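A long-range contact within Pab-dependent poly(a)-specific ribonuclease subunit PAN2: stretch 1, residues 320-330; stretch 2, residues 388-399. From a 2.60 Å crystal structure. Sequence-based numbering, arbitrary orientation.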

# COMPACT_ATOMS: atom_id res chain seq x y z
N ILE A 320 24.76 15.88 -13.36
CA ILE A 320 24.16 14.65 -13.87
C ILE A 320 23.62 13.77 -12.74
O ILE A 320 24.35 13.00 -12.12
CB ILE A 320 25.16 13.82 -14.70
CG1 ILE A 320 25.82 14.69 -15.77
CG2 ILE A 320 24.44 12.65 -15.35
CD1 ILE A 320 26.78 13.93 -16.67
N THR A 321 22.32 13.92 -12.47
CA THR A 321 21.65 13.12 -11.46
C THR A 321 21.23 11.78 -12.06
O THR A 321 20.32 11.73 -12.90
CB THR A 321 20.42 13.83 -10.89
OG1 THR A 321 20.78 15.13 -10.42
CG2 THR A 321 19.83 13.02 -9.75
N VAL A 322 21.90 10.71 -11.64
CA VAL A 322 21.63 9.38 -12.16
C VAL A 322 20.38 8.77 -11.53
O VAL A 322 20.27 8.68 -10.31
CB VAL A 322 22.83 8.44 -11.92
CG1 VAL A 322 22.50 7.02 -12.36
CG2 VAL A 322 24.06 8.97 -12.65
N TYR A 323 19.44 8.37 -12.37
CA TYR A 323 18.21 7.75 -11.91
C TYR A 323 18.21 6.25 -12.20
O TYR A 323 18.69 5.82 -13.25
CB TYR A 323 16.99 8.41 -12.55
CG TYR A 323 16.63 9.76 -11.97
CD1 TYR A 323 17.34 10.90 -12.32
CD2 TYR A 323 15.59 9.89 -11.06
CE1 TYR A 323 17.01 12.14 -11.79
CE2 TYR A 323 15.26 11.12 -10.52
CZ TYR A 323 15.97 12.24 -10.89
OH TYR A 323 15.65 13.46 -10.35
N SER A 324 17.67 5.47 -11.28
CA SER A 324 17.56 4.03 -11.47
C SER A 324 16.11 3.63 -11.72
O SER A 324 15.20 4.16 -11.10
CB SER A 324 18.11 3.27 -10.25
OG SER A 324 19.50 3.49 -10.11
N LEU A 325 15.92 2.70 -12.65
CA LEU A 325 14.58 2.20 -12.96
C LEU A 325 14.11 1.24 -11.88
O LEU A 325 14.70 0.18 -11.67
CB LEU A 325 14.56 1.52 -14.32
CG LEU A 325 13.24 0.87 -14.73
CD1 LEU A 325 12.14 1.91 -14.83
CD2 LEU A 325 13.40 0.13 -16.05
N VAL A 326 13.03 1.62 -11.18
CA VAL A 326 12.48 0.78 -10.13
C VAL A 326 11.58 -0.31 -10.70
O VAL A 326 11.78 -1.49 -10.43
CB VAL A 326 11.67 1.61 -9.11
CG1 VAL A 326 11.00 0.70 -8.10
CG2 VAL A 326 12.57 2.62 -8.42
N GLY A 327 10.60 0.09 -11.50
CA GLY A 327 9.67 -0.85 -12.08
C GLY A 327 8.76 -0.24 -13.13
O GLY A 327 8.94 0.91 -13.52
N THR A 328 7.79 -1.02 -13.59
CA THR A 328 6.88 -0.58 -14.64
C THR A 328 5.48 -1.17 -14.47
O THR A 328 5.32 -2.38 -14.32
CB THR A 328 7.42 -0.97 -16.03
OG1 THR A 328 8.72 -0.40 -16.23
CG2 THR A 328 6.48 -0.48 -17.13
N VAL A 329 4.48 -0.30 -14.50
CA VAL A 329 3.09 -0.75 -14.56
C VAL A 329 2.76 -1.10 -16.00
O VAL A 329 2.79 -0.24 -16.88
CB VAL A 329 2.11 0.31 -14.04
CG1 VAL A 329 0.67 -0.12 -14.29
CG2 VAL A 329 2.35 0.57 -12.56
N VAL A 330 2.45 -2.37 -16.24
CA VAL A 330 2.29 -2.87 -17.61
C VAL A 330 0.85 -3.28 -17.93
O VAL A 330 0.21 -3.99 -17.16
CB VAL A 330 3.22 -4.08 -17.85
CG1 VAL A 330 3.06 -4.58 -19.28
CG2 VAL A 330 4.66 -3.70 -17.57
N VAL A 388 2.63 1.40 -19.07
CA VAL A 388 1.72 2.51 -18.80
C VAL A 388 2.37 3.55 -17.90
O VAL A 388 2.41 4.74 -18.23
CB VAL A 388 0.42 2.02 -18.14
CG1 VAL A 388 -0.51 3.19 -17.85
CG2 VAL A 388 -0.27 1.00 -19.04
N VAL A 389 2.89 3.10 -16.76
CA VAL A 389 3.59 3.98 -15.83
C VAL A 389 5.01 3.48 -15.60
O VAL A 389 5.23 2.30 -15.31
CB VAL A 389 2.86 4.08 -14.48
CG1 VAL A 389 3.56 5.07 -13.57
CG2 VAL A 389 1.40 4.48 -14.69
N VAL A 390 5.98 4.38 -15.74
CA VAL A 390 7.38 4.04 -15.53
C VAL A 390 7.94 4.81 -14.33
O VAL A 390 7.77 6.02 -14.23
CB VAL A 390 8.23 4.35 -16.78
CG1 VAL A 390 9.69 4.03 -16.53
CG2 VAL A 390 7.71 3.56 -17.97
N MSE A 391 8.60 4.10 -13.42
CA MSE A 391 9.06 4.70 -12.17
C MSE A 391 10.58 4.74 -12.05
O MSE A 391 11.24 3.71 -12.04
CB MSE A 391 8.47 3.93 -10.98
CG MSE A 391 8.72 4.59 -9.63
SE MSE A 391 7.58 6.15 -9.34
CE MSE A 391 5.85 5.26 -9.30
N PHE A 392 11.11 5.96 -11.94
CA PHE A 392 12.53 6.15 -11.67
C PHE A 392 12.73 6.81 -10.31
O PHE A 392 11.88 7.57 -9.85
CB PHE A 392 13.18 7.02 -12.75
CG PHE A 392 13.44 6.30 -14.05
CD1 PHE A 392 14.61 5.59 -14.24
CD2 PHE A 392 12.52 6.35 -15.08
CE1 PHE A 392 14.86 4.93 -15.43
CE2 PHE A 392 12.76 5.69 -16.27
CZ PHE A 392 13.93 4.98 -16.44
N GLN A 393 13.86 6.51 -9.67
CA GLN A 393 14.27 7.24 -8.48
C GLN A 393 15.77 7.47 -8.55
O GLN A 393 16.48 6.77 -9.27
CB GLN A 393 13.89 6.49 -7.20
CG GLN A 393 14.89 5.44 -6.76
CD GLN A 393 14.78 5.11 -5.28
OE1 GLN A 393 13.84 5.54 -4.61
NE2 GLN A 393 15.74 4.36 -4.77
N VAL A 394 16.25 8.46 -7.80
CA VAL A 394 17.68 8.77 -7.79
C VAL A 394 18.48 7.58 -7.28
O VAL A 394 18.12 6.95 -6.28
CB VAL A 394 17.98 10.02 -6.94
CG1 VAL A 394 17.47 11.27 -7.64
CG2 VAL A 394 17.35 9.90 -5.56
N LYS A 395 19.56 7.26 -7.99
CA LYS A 395 20.36 6.07 -7.69
C LYS A 395 21.00 6.15 -6.31
O LYS A 395 21.28 5.13 -5.69
CB LYS A 395 21.44 5.88 -8.76
CG LYS A 395 22.21 4.58 -8.64
CD LYS A 395 23.22 4.42 -9.77
CE LYS A 395 23.97 3.10 -9.67
NZ LYS A 395 24.92 2.92 -10.80
N ALA A 396 21.21 7.37 -5.83
CA ALA A 396 21.80 7.58 -4.51
C ALA A 396 20.85 7.12 -3.40
O ALA A 396 21.28 6.89 -2.27
CB ALA A 396 22.16 9.05 -4.32
N ALA A 397 19.57 6.98 -3.74
CA ALA A 397 18.57 6.57 -2.77
C ALA A 397 18.38 5.06 -2.74
O ALA A 397 17.62 4.54 -1.92
CB ALA A 397 17.24 7.26 -3.06
N ASN A 398 19.06 4.36 -3.64
CA ASN A 398 18.98 2.90 -3.68
C ASN A 398 19.57 2.27 -2.42
O ASN A 398 20.52 2.80 -1.85
CB ASN A 398 19.70 2.35 -4.91
CG ASN A 398 18.97 2.67 -6.20
OD1 ASN A 398 17.78 3.00 -6.19
ND2 ASN A 398 19.67 2.57 -7.32
N HIS A 399 18.97 1.16 -1.99
CA HIS A 399 19.43 0.40 -0.83
C HIS A 399 19.44 1.24 0.45
O HIS A 399 20.17 0.94 1.39
CB HIS A 399 20.83 -0.17 -1.09
CG HIS A 399 21.04 -0.63 -2.50
ND1 HIS A 399 20.45 -1.76 -3.01
CD2 HIS A 399 21.78 -0.10 -3.50
CE1 HIS A 399 20.82 -1.91 -4.27
NE2 HIS A 399 21.62 -0.92 -4.59
O HOH W 1 21.53 10.09 -7.90

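Strand 321-330 and strand 388-394 run antiparallel as neighbours in one sheet, with 139° between their N-to-C directions, a marked departure from 180°. Eight of the nine hydrogen bonds between the stretches are backbone to backbone. At one end, Ser324 and Gln393 form a hydrogen-bonded pair: Ser324 N donates to Gln393 O at 2.7 Å, and Gln393 N returns the bond to Ser324 O at 3.1 Å. Beyond it, Lys395 N reaches Val322 O at 2.8 Å and is nearly linear, so the ladder continues into the first residue of the 3-10 segment. A water also donates to Val322 O.

The regular alternation is broken in the middle. Val326 has a phi/psi of -82/-54, far from extended values, and the register slips there: Leu325 pairs with Phe392, but Thr328 pairs with Val390, so two residues on the first strand stand against one on the second. Met391 bonds to both residues of this bulge, its O accepting from Val326 N at 2.9 Å and its N donating to Gly327 O at 3.2 Å. A second irregularity lies at Val388, whose psi is -53°. Val329 O accepts from Val388 N at 2.7 Å and only weakly from Val389 N at 3.3 Å, while Val329 N donates to Val389 O at 2.8 Å.

Leu325, Phe392, Thr328 and Val390 place their side chains on one face of the sheet. Leucine suits its site because its side chain can lay a methyl group on an aromatic face: Leu325 CD1 lies 4.1 Å from the centroid of the Phe392 ring, over its face, and 3.7 Å from Val390 CG1. Val394 makes a similar CH-pi contact, its CG1 lying 3.6 Å from Tyr323 CE2 and over that ring's face. The tyrosine thus offers an apolar surface here while its hydroxyl is hydrogen-bonded elsewhere in the structure.

On the other face, the beta-branched Val329 and Val389, a residue type well suited to strands, pack with their CB atoms 3.9 Å apart. Ser324 and Gln393 share this face but serve a polar cluster. The short serine side chain leaves its hydroxyl close to the backbone, where Asn398 ND2 donates to Ser324 OG at 2.9 Å; Asn398 OD1 in turn accepts from Gln393 NE2 at 2.8 Å. An amide that both donates and accepts can therefore tie the loop after the 3-10 segment to both strands. Lys395 lays its aliphatic portion against the first strand, with CD 3.7 Å from Val322 CG1, before its end leads away.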